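Side-chain contacts in NLP/P60 family protein (Bacillus cereus ATCC 10987, PDB 3H41), which probably cleaves gamma-D-glutamyl-L-lysine bonds in the peptides of bacterial cell walls, releasing L-Ala-gamma-D-Glu as a cysteine peptidase: residues 86-91 with 219-224; 131-136 with 157-162; 237-242 with 265-270. All blocks are in the same frame, centred on the assembly; numbering follows the deposited sequence. Where two conformers were deposited one is given.

Contact 1: 86-91 with 219-224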
loop_
_atom_site.group_PDB
_atom_site.type_symbol
_atom_site.label_atom_id
_atom_site.label_comp_id
_atom_site.label_asym_id
_atom_site.label_seq_id
_atom_site.Cartn_x
_atom_site.Cartn_y
_atom_site.Cartn_z
ATOM N N GLY A 86 -6.578 6.966 -6.021
ATOM C CA GLY A 86 -5.184 6.635 -6.280
ATOM C C GLY A 86 -4.887 5.157 -6.293
ATOM O O GLY A 86 -3.727 4.766 -6.408
ATOM N N GLN A 87 -5.942 4.342 -6.216
ATOM C CA GLN A 87 -5.824 2.910 -6.337
ATOM C C GLN A 87 -6.687 2.453 -7.495
ATOM O O GLN A 87 -7.861 2.122 -7.323
ATOM C CB GLN A 87 -6.197 2.235 -5.018
ATOM C CG GLN A 87 -5.178 2.532 -3.905
ATOM C CD GLN A 87 -5.363 1.638 -2.687
ATOM O OE1 GLN A 87 -6.218 0.744 -2.683
ATOM N NE2 GLN A 87 -4.584 1.899 -1.630
ATOM N N PRO A 88 -6.119 2.471 -8.704
ATOM C CA PRO A 88 -6.979 2.191 -9.871
ATOM C C PRO A 88 -7.550 0.768 -9.912
ATOM O O PRO A 88 -6.889 -0.193 -9.503
ATOM C CB PRO A 88 -6.045 2.426 -11.053
ATOM C CG PRO A 88 -4.988 3.353 -10.525
ATOM C CD PRO A 88 -4.769 2.874 -9.118
ATOM N N THR A 89 -8.804 0.663 -10.337
ATOM C CA THR A 89 -9.458 -0.620 -10.501
ATOM C C THR A 89 -10.536 -0.485 -11.584
ATOM O O THR A 89 -11.196 0.551 -11.662
ATOM C CB THR A 89 -10.109 -1.112 -9.198
ATOM O OG1 THR A 89 -10.974 -2.223 -9.479
ATOM C CG2 THR A 89 -10.862 0.020 -8.454
ATOM N N PRO A 90 -10.708 -1.520 -12.415
ATOM C CA PRO A 90 -11.836 -1.487 -13.367
ATOM C C PRO A 90 -13.202 -1.528 -12.688
ATOM O O PRO A 90 -14.201 -1.290 -13.358
ATOM C CB PRO A 90 -11.646 -2.763 -14.212
ATOM C CG PRO A 90 -10.800 -3.657 -13.382
ATOM C CD PRO A 90 -9.898 -2.732 -12.561
ATOM N N ARG A 91 -13.252 -1.857 -11.400
ATOM C CA ARG A 91 -14.524 -1.947 -10.655
ATOM C C ARG A 91 -15.215 -0.590 -10.449
ATOM O O ARG A 91 -16.441 -0.525 -10.260
ATOM C CB ARG A 91 -14.285 -2.647 -9.298
ATOM C CG ARG A 91 -13.676 -4.049 -9.456
ATOM C CD ARG A 91 -13.151 -4.585 -8.110
ATOM N NE ARG A 91 -14.226 -4.666 -7.130
ATOM C CZ ARG A 91 -14.058 -4.849 -5.822
ATOM N NH1 ARG A 91 -12.837 -4.977 -5.297
ATOM N NH2 ARG A 91 -15.119 -4.920 -5.034
ATOM N N PHE A 219 2.239 -4.847 -2.811
ATOM C CA PHE A 219 3.699 -4.629 -2.840
ATOM C C PHE A 219 4.119 -3.939 -4.134
ATOM O O PHE A 219 4.747 -2.884 -4.106
ATOM C CB PHE A 219 4.364 -5.991 -2.711
ATOM C CG PHE A 219 5.871 -5.985 -2.651
ATOM C CD1 PHE A 219 6.558 -5.340 -1.621
ATOM C CD2 PHE A 219 6.592 -6.743 -3.547
ATOM C CE1 PHE A 219 7.946 -5.429 -1.522
ATOM C CE2 PHE A 219 7.998 -6.849 -3.459
ATOM C CZ PHE A 219 8.668 -6.179 -2.453
ATOM N N THR A 220 3.789 -4.545 -5.264
ATOM C CA THR A 220 4.098 -3.948 -6.556
ATOM C C THR A 220 3.436 -2.547 -6.747
ATOM O O THR A 220 4.090 -1.601 -7.166
ATOM C CB THR A 220 3.783 -4.906 -7.727
ATOM O OG1 THR A 220 2.397 -5.237 -7.740
ATOM C CG2 THR A 220 4.627 -6.187 -7.596
ATOM N N HIS A 221 2.169 -2.413 -6.413
ATOM C CA HIS A 221 1.482 -1.128 -6.531
ATOM C C HIS A 221 2.194 -0.079 -5.691
ATOM O O HIS A 221 2.437 1.026 -6.169
ATOM C CB HIS A 221 0.021 -1.269 -6.088
ATOM C CG HIS A 221 -0.683 0.034 -5.883
ATOM N ND1 HIS A 221 -1.166 0.780 -6.938
ATOM C CD2 HIS A 221 -0.981 0.723 -4.758
ATOM C CE1 HIS A 221 -1.773 1.855 -6.462
ATOM N NE2 HIS A 221 -1.671 1.853 -5.146
ATOM N N THR A 222 2.560 -0.441 -4.459
ATOM C CA THR A 222 3.229 0.513 -3.534
ATOM C C THR A 222 4.625 0.928 -3.984
ATOM O O THR A 222 4.974 2.098 -3.912
ATOM C CB THR A 222 3.265 -0.046 -2.090
ATOM O OG1 THR A 222 1.913 -0.207 -1.625
ATOM C CG2 THR A 222 4.053 0.889 -1.127
ATOM N N ILE A 223 5.402 -0.017 -4.497
ATOM C CA ILE A 223 6.762 0.246 -4.977
ATOM C C ILE A 223 6.693 1.229 -6.141
ATOM O O ILE A 223 7.399 2.254 -6.148
ATOM C CB ILE A 223 7.441 -1.038 -5.471
ATOM C CG1 ILE A 223 7.876 -1.898 -4.281
ATOM C CG2 ILE A 223 8.662 -0.716 -6.335
ATOM C CD1 ILE A 223 8.348 -3.263 -4.692
ATOM N N TYR A 224 5.807 0.948 -7.101
ATOM C CA TYR A 224 5.682 1.862 -8.253
ATOM C C TYR A 224 5.113 3.218 -7.871
ATOM O O TYR A 224 5.635 4.231 -8.319
ATOM C CB TYR A 224 4.895 1.208 -9.388
ATOM C CG TYR A 224 5.790 0.404 -10.292
ATOM C CD1 TYR A 224 6.418 1.020 -11.414
ATOM C CD2 TYR A 224 6.052 -0.937 -10.068
ATOM C CE1 TYR A 224 7.236 0.322 -12.241
ATOM C CE2 TYR A 224 6.899 -1.644 -10.915
ATOM C CZ TYR A 224 7.475 -0.993 -12.009
ATOM O OH TYR A 224 8.323 -1.640 -12.862
HETATM O O HOH W 1 -2.189 3.628 -2.897
#

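Contact 2: 131-136 with 157-162. With PO4 (phosphate ion), chain D.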
loop_
_atom_site.group_PDB
_atom_site.type_symbol
_atom_site.label_atom_id
_atom_site.label_comp_id
_atom_site.label_asym_id
_atom_site.label_seq_id
_atom_site.Cartn_x
_atom_site.Cartn_y
_atom_site.Cartn_z
ATOM N N ILE A 131 3.990 14.113 17.239
ATOM C CA ILE A 131 2.991 15.184 17.165
ATOM C C ILE A 131 3.506 16.277 18.105
ATOM O O ILE A 131 3.835 16.019 19.263
ATOM C CB ILE A 131 1.584 14.719 17.546
ATOM C CG1 ILE A 131 1.184 13.479 16.706
ATOM C CG2 ILE A 131 0.522 15.856 17.334
ATOM C CD1 ILE A 131 -0.330 13.086 16.809
ATOM N N ASN A 132 3.628 17.485 17.545
ATOM C CA ASN A 132 4.170 18.630 18.239
ATOM C C ASN A 132 3.608 19.923 17.644
ATOM O O ASN A 132 3.936 20.287 16.509
ATOM C CB ASN A 132 5.707 18.632 18.192
ATOM C CG ASN A 132 6.300 19.568 19.196
ATOM O OD1 ASN A 132 5.778 20.666 19.409
ATOM N ND2 ASN A 132 7.369 19.135 19.867
ATOM N N PRO A 133 2.787 20.641 18.416
ATOM C CA PRO A 133 2.369 20.399 19.802
ATOM C C PRO A 133 1.330 19.290 19.958
ATOM O O PRO A 133 0.489 19.107 19.088
ATOM C CB PRO A 133 1.746 21.747 20.229
ATOM C CG PRO A 133 1.284 22.355 18.931
ATOM C CD PRO A 133 2.310 21.952 17.914
ATOM N N SER A 134 1.376 18.630 21.118
ATOM C CA SER A 134 0.459 17.582 21.455
ATOM C C SER A 134 0.299 17.581 22.966
ATOM O O SER A 134 1.260 17.419 23.702
ATOM C CB SER A 134 0.952 16.206 20.981
ATOM O OG SER A 134 0.160 15.179 21.579
ATOM N N GLU A 135 -0.930 17.746 23.411
ATOM C CA GLU A 135 -1.215 17.860 24.833
ATOM C C GLU A 135 -0.724 16.642 25.591
ATOM O O GLU A 135 -0.199 16.779 26.682
ATOM C CB GLU A 135 -2.707 18.157 25.063
ATOM C CG GLU A 135 -2.997 19.581 24.587
ATOM C CD GLU A 135 -4.413 19.857 24.169
ATOM O OE1 GLU A 135 -5.320 19.331 24.839
ATOM O OE2 GLU A 135 -4.589 20.656 23.187
ATOM N N LYS A 136 -0.838 15.466 24.980
ATOM C CA LYS A 136 -0.382 14.239 25.609
ATOM C C LYS A 136 0.855 13.637 24.951
ATOM O O LYS A 136 1.102 12.443 25.105
ATOM C CB LYS A 136 -1.511 13.217 25.581
ATOM C CG LYS A 136 -2.713 13.612 26.413
ATOM C CD LYS A 136 -3.897 12.708 26.118
ATOM C CE LYS A 136 -5.047 12.989 27.061
ATOM N NZ LYS A 136 -5.415 14.439 27.084
ATOM N N SER A 157 15.021 17.488 10.678
ATOM C CA SER A 157 13.623 17.052 10.571
ATOM C C SER A 157 12.815 17.756 9.506
ATOM O O SER A 157 13.205 18.809 9.002
ATOM C CB SER A 157 12.907 17.239 11.914
ATOM O OG SER A 157 12.910 18.598 12.298
ATOM N N TYR A 158 11.685 17.152 9.165
ATOM C CA TYR A 158 10.663 17.815 8.389
ATOM C C TYR A 158 9.481 17.972 9.323
ATOM O O TYR A 158 9.184 17.048 10.099
ATOM C CB TYR A 158 10.179 16.951 7.229
ATOM C CG TYR A 158 11.228 16.522 6.238
ATOM C CD1 TYR A 158 11.809 17.438 5.382
ATOM C CD2 TYR A 158 11.606 15.197 6.135
ATOM C CE1 TYR A 158 12.765 17.040 4.458
ATOM C CE2 TYR A 158 12.571 14.785 5.198
ATOM C CZ TYR A 158 13.140 15.710 4.369
ATOM O OH TYR A 158 14.085 15.335 3.439
ATOM N N ARG A 159 8.808 19.116 9.244
ATOM C CA ARG A 159 7.514 19.282 9.874
ATOM C C ARG A 159 6.407 19.117 8.848
ATOM O O ARG A 159 6.489 19.636 7.706
ATOM C CB ARG A 159 7.471 20.662 10.546
ATOM C CG ARG A 159 6.286 20.886 11.443
ATOM C CD ARG A 159 6.574 22.104 12.360
ATOM N NE ARG A 159 5.819 22.027 13.590
ATOM C CZ ARG A 159 5.116 23.029 14.114
ATOM N NH1 ARG A 159 5.071 24.214 13.508
ATOM N NH2 ARG A 159 4.464 22.846 15.263
ATOM N N VAL A 160 5.362 18.378 9.229
ATOM C CA VAL A 160 4.271 18.111 8.332
ATOM C C VAL A 160 2.914 18.320 9.002
ATOM O O VAL A 160 2.798 18.334 10.232
ATOM C CB VAL A 160 4.347 16.628 7.811
ATOM C CG1 VAL A 160 5.640 16.404 7.048
ATOM C CG2 VAL A 160 4.216 15.652 9.012
ATOM N N LEU A 161 1.882 18.414 8.193
ATOM C CA LEU A 161 0.508 18.537 8.662
ATOM C C LEU A 161 -0.231 17.177 8.573
ATOM O O LEU A 161 -0.203 16.526 7.539
ATOM C CB LEU A 161 -0.243 19.560 7.795
ATOM C CG LEU A 161 -1.648 19.929 8.286
ATOM C CD1 LEU A 161 -1.602 20.708 9.610
ATOM C CD2 LEU A 161 -2.410 20.702 7.218
ATOM N N LEU A 162 -0.823 16.764 9.675
ATOM C CA LEU A 162 -1.642 15.545 9.763
ATOM C C LEU A 162 -3.086 15.790 9.263
ATOM O O LEU A 162 -3.584 16.914 9.283
ATOM C CB LEU A 162 -1.699 15.044 11.204
ATOM C CG LEU A 162 -0.329 14.716 11.762
ATOM C CD1 LEU A 162 -0.479 14.227 13.187
ATOM C CD2 LEU A 162 0.370 13.696 10.861
HETATM P P PO4 D . -3.500 15.348 21.463
HETATM O O1 PO4 D . -4.025 16.760 21.398
HETATM O O2 PO4 D . -3.141 15.031 22.927
HETATM O O3 PO4 D . -4.623 14.438 21.012
HETATM O O4 PO4 D . -2.297 15.189 20.589
HETATM O O HOH W 2 5.734 19.551 14.626
#

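Contact 3: 237-242 with 265-270. With DGL (D-glutamic acid), chain C.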
loop_
_atom_site.group_PDB
_atom_site.type_symbol
_atom_site.label_atom_id
_atom_site.label_comp_id
_atom_site.label_asym_id
_atom_site.label_seq_id
_atom_site.Cartn_x
_atom_site.Cartn_y
_atom_site.Cartn_z
ATOM N N PRO A 237 -5.681 -6.578 -13.192
ATOM C CA PRO A 237 -5.497 -5.294 -13.878
ATOM C C PRO A 237 -4.041 -4.912 -14.104
ATOM O O PRO A 237 -3.670 -4.416 -15.188
ATOM C CB PRO A 237 -6.196 -4.316 -12.943
ATOM C CG PRO A 237 -7.305 -5.180 -12.302
ATOM C CD PRO A 237 -6.636 -6.478 -12.074
ATOM N N GLN A 238 -3.184 -5.168 -13.120
ATOM C CA GLN A 238 -1.759 -4.924 -13.352
ATOM C C GLN A 238 -1.252 -5.680 -14.583
ATOM O O GLN A 238 -0.392 -5.186 -15.345
ATOM C CB GLN A 238 -0.933 -5.322 -12.139
ATOM C CG GLN A 238 -0.961 -4.332 -10.999
ATOM C CD GLN A 238 -0.075 -4.724 -9.829
ATOM O OE1 GLN A 238 0.905 -5.463 -9.981
ATOM N NE2 GLN A 238 -0.414 -4.201 -8.619
ATOM N N SER A 239 -1.770 -6.882 -14.783
ATOM C CA SER A 239 -1.305 -7.734 -15.868
ATOM C C SER A 239 -1.736 -7.236 -17.269
ATOM O O SER A 239 -1.242 -7.757 -18.276
ATOM C CB SER A 239 -1.818 -9.183 -15.672
ATOM O OG SER A 239 -3.165 -9.341 -16.105
ATOM N N ARG A 240 -2.683 -6.304 -17.314
ATOM C CA ARG A 240 -3.277 -5.772 -18.569
ATOM C C ARG A 240 -2.995 -4.264 -18.743
ATOM O O ARG A 240 -3.511 -3.637 -19.652
ATOM C CB ARG A 240 -4.792 -6.008 -18.624
ATOM C CG ARG A 240 -5.216 -7.492 -18.773
ATOM C CD ARG A 240 -4.248 -8.234 -19.665
ATOM N NE ARG A 240 -4.763 -9.499 -20.170
ATOM C CZ ARG A 240 -4.472 -10.705 -19.682
ATOM N NH1 ARG A 240 -3.688 -10.860 -18.616
ATOM N NH2 ARG A 240 -4.997 -11.775 -20.270
ATOM N N ASN A 241 -2.160 -3.704 -17.880
ATOM C CA ASN A 241 -1.680 -2.332 -18.045
ATOM C C ASN A 241 -0.181 -2.282 -18.220
ATOM O O ASN A 241 0.484 -3.277 -18.040
ATOM C CB ASN A 241 -2.235 -1.497 -16.905
ATOM C CG ASN A 241 -3.730 -1.228 -17.113
ATOM O OD1 ASN A 241 -4.084 -0.346 -17.888
ATOM N ND2 ASN A 241 -4.608 -2.041 -16.487
ATOM N N GLY A 242 0.357 -1.146 -18.655
ATOM C CA GLY A 242 1.736 -1.094 -19.097
ATOM C C GLY A 242 1.929 -1.809 -20.440
ATOM O O GLY A 242 0.971 -2.158 -21.084
ATOM N N GLY A 265 -5.814 -19.348 -16.965
ATOM C CA GLY A 265 -6.963 -18.824 -16.257
ATOM C C GLY A 265 -6.757 -17.459 -15.622
ATOM O O GLY A 265 -5.999 -16.635 -16.123
ATOM N N SER A 266 -7.451 -17.197 -14.513
ATOM C CA SER A 266 -7.344 -15.880 -13.930
ATOM C C SER A 266 -5.955 -15.705 -13.305
ATOM O O SER A 266 -5.355 -16.647 -12.796
ATOM C CB SER A 266 -8.447 -15.624 -12.910
ATOM O OG SER A 266 -8.491 -16.690 -12.010
ATOM N N VAL A 267 -5.453 -14.483 -13.402
ATOM C CA VAL A 267 -4.188 -14.075 -12.789
ATOM C C VAL A 267 -4.419 -14.062 -11.306
ATOM O O VAL A 267 -5.435 -13.552 -10.872
ATOM C CB VAL A 267 -3.796 -12.677 -13.279
ATOM C CG1 VAL A 267 -2.667 -12.032 -12.391
ATOM C CG2 VAL A 267 -3.369 -12.781 -14.701
ATOM N N HIS A 268 -3.511 -14.659 -10.540
ATOM C CA HIS A 268 -3.578 -14.571 -9.084
ATOM C C HIS A 268 -2.241 -14.295 -8.389
ATOM O O HIS A 268 -2.190 -14.354 -7.175
ATOM C CB HIS A 268 -4.187 -15.860 -8.494
ATOM C CG HIS A 268 -3.329 -17.071 -8.686
ATOM N ND1 HIS A 268 -2.629 -17.659 -7.654
ATOM C CD2 HIS A 268 -3.026 -17.784 -9.798
ATOM C CE1 HIS A 268 -1.960 -18.702 -8.116
ATOM N NE2 HIS A 268 -2.177 -18.796 -9.415
ATOM N N HIS A 269 -1.168 -14.012 -9.118
ATOM C CA HIS A 269 0.088 -13.640 -8.469
ATOM C C HIS A 269 0.888 -12.705 -9.358
ATOM O O HIS A 269 0.827 -12.790 -10.588
ATOM C CB HIS A 269 0.927 -14.879 -8.076
ATOM C CG HIS A 269 2.167 -14.531 -7.313
ATOM N ND1 HIS A 269 2.124 -13.972 -6.052
ATOM C CD2 HIS A 269 3.477 -14.580 -7.655
ATOM C CE1 HIS A 269 3.357 -13.734 -5.638
ATOM N NE2 HIS A 269 4.193 -14.079 -6.598
ATOM N N VAL A 270 1.640 -11.810 -8.721
ATOM C CA VAL A 270 2.509 -10.902 -9.423
ATOM C C VAL A 270 3.809 -10.794 -8.630
ATOM O O VAL A 270 3.802 -10.840 -7.370
ATOM C CB VAL A 270 1.875 -9.534 -9.651
ATOM C CG1 VAL A 270 1.414 -8.890 -8.318
ATOM C CG2 VAL A 270 2.821 -8.600 -10.476
HETATM N N DGL C . -5.293 -9.184 -4.009
HETATM C CA DGL C . -4.947 -10.286 -4.910
HETATM C C DGL C . -4.845 -9.821 -6.333
HETATM O O DGL C . -5.070 -10.586 -7.280
HETATM C CB DGL C . -3.623 -10.929 -4.465
HETATM C CG DGL C . -3.248 -12.204 -5.246
HETATM C CD DGL C . -4.375 -13.216 -5.443
HETATM O OE1 DGL C . -4.326 -14.254 -4.759
HETATM O OE2 DGL C . -5.285 -13.031 -6.298
HETATM O OXT DGL C . -4.471 -8.667 -6.578
#

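Contact 1: 86-91 with 219-224
His221 carries the helical side of this contact, and three consecutive residues of the loop, Gly86, Gln87 and Pro88, meet its imidazole. The histidine illustrates how one ring can serve several neighbours at once. Its CB leaves helix 218-225 in the direction of the loop, and CG lies anti to the backbone N (chi1 167°), which carries the ring out from the helix to meet the three loop residues. On the ring, ND1 is hydrogen-bonded to the backbone carbonyl of Ile231. Next round, CE1 meets the loop backbone: Gly86 O stands 3.5 Å from His221 CE1, at the ring edge and in its plane. That carbonyl has a hydrogen bond from NZ of Lys225; its approach to CE1 is a plain contact. Pro88 approaches the same carbon obliquely, with its CD 4.1 Å from His221 CE1. NE2, at the far end, has Gln87 CG 3.8 Å away and hydrogen-bonds in the ring plane to a water, whose oxygen is 2.9 Å from His221 NE2.

The same water accepts from Gln87 NE2 at 3.2 Å, joining the two side chains where no direct hydrogen bond does. Gln87 runs roughly at right angles to the histidine, its amide plane turned 73° from the ring. Its terminal group is further anchored by Thr62 OG1 and the carbonyl of Gln63, and its side chain touches the substrate-binding Tyr96.

The contact therefore joins an SH3-type domain to the NlpC/P60 catalytic domain close to the substrate pocket. The loop, which connects strands 79-84 and 96-101, rests against the helix that follows the inferred nucleophile Cys216. Gln238 of helix 235-238 also touches His221, while helix 189-197 packs on the same helix through Ile223 and Tyr224.

Contact 2: 131-136 with 157-162
The backbones stay well apart, with the CA atoms of Asn132 and Arg159 9.0 Å from each other, the loop turning away after strand 126-131 through a cis peptide bond into Pro133. Strand 167-171 lies between strands 126-131 and 157-161 in the antiparallel sheet, so the contact reaches across it. Arg159 covers that span with a chain extended from CG to NE and CG anti to the backbone N (chi1 -170°), touching Lys167 on the way.

At its end, Arg159 NH2 donates to the carbonyl Asn132 O at 2.9 Å, with a fairly straight N-H...O angle of 160°. The carbonyl oxygen lies near the guanidinium plane, but the donor is tilted 25° from the plane of the carbonyl. A water closes the arrangement: it accepts from Arg159 NE at 2.7 Å and donates to Asn132 O. Pro133 CD comes up to the guanidinium edge, 3.5 Å from Arg159 NH2, with the proline and arginine side chains crossing at about a right angle.

Beside this polar bridge, Ile131 and Leu162 meet through their terminal methyls, Ile131 CD1 and Leu162 CD1 being 3.8 Å apart. Further round the loop, a phosphate, probably from the crystallisation liquor, takes hydrogen bonds from Ser134 OG and the backbone N of Lys136. Gln166 NE2 and Lys138 NZ also bond to it.

This is surface packing within the second SH3-type domain, away from the annotated sites. Chemically, a cationic group here serves a neutral backbone carbonyl. Two donors, NH2 and the water that NE holds, grip that single oxygen, and the paired use of NE and NH2 should hold the guanidinium against rotation while tying the loop to the strand.

Contact 3: 237-242 with 265-270
Ser239 and Val267 come together because the serine hydroxyl sits between its own backbone N and carbonyl carbon (chi1 81°), while Val267 turns CG1 anti to its N (chi1 165°) and presents CG2 to the serine. The result is a van der Waals meeting, Ser239 OG to Val267 CG2 at 3.7 Å. The hydroxyl finds its polar partners elsewhere: it bonds to the carbonyl of Gly236 and accepts from Arg240 NH1 at 3.0 Å, the oxygen lying tilted from the guanidinium plane.

Gln238 is extended beyond CG and crosses Val270 at about a right angle. Its carbonyl oxygen OE1 lies against both methyls, 3.7 Å from Val270 CG2 and 3.8 Å from Val270 CG1, and is hydrogen-bonded to Thr220 OG1. The amide nitrogen binds the carbonyls of Pro232 and Ser217, making Gln238 a second-shell residue behind the substrate-binding Ser217.

In the papain-like NlpC/P60 fold, strand 267-275 carries the inferred catalytic base, His269. A classic beta bulge lies in the strand, with His268 and His269 both facing Phe258, and Val267 and Val270 on either side of it both point toward the segment 237-242. His268 lines the D-glutamate pocket.

In 237-242, a type I turn runs from Gln238 to Asn241. Pro237 O takes Arg240 N at 3.0 Å and Asn241 ND2 at 2.9 Å from opposite faces of its plane.

How the contacts relate
Contacts 1 and 3 belong to one neighbourhood, their centres 12 Å apart, and touch directly: Thr220 OG1 lies 3.8 Å from Val270 CG1, and Pro90 packs on Pro237. Helices 218-225 and 235-238, consecutive in the chain, bring them together round the substrate site. Contact 3 is buried within the catalytic domain and has no hydrogen bond across its segments, methyls meeting polar atoms satisfied elsewhere. Contact 1 is partly buried, spans two domains and adds a water bridge to direct packing. Contact 2, on the surface and 29 Å from contact 1 between centres, stays inside one SH3-type domain and alone has a direct hydrogen bond between its segments.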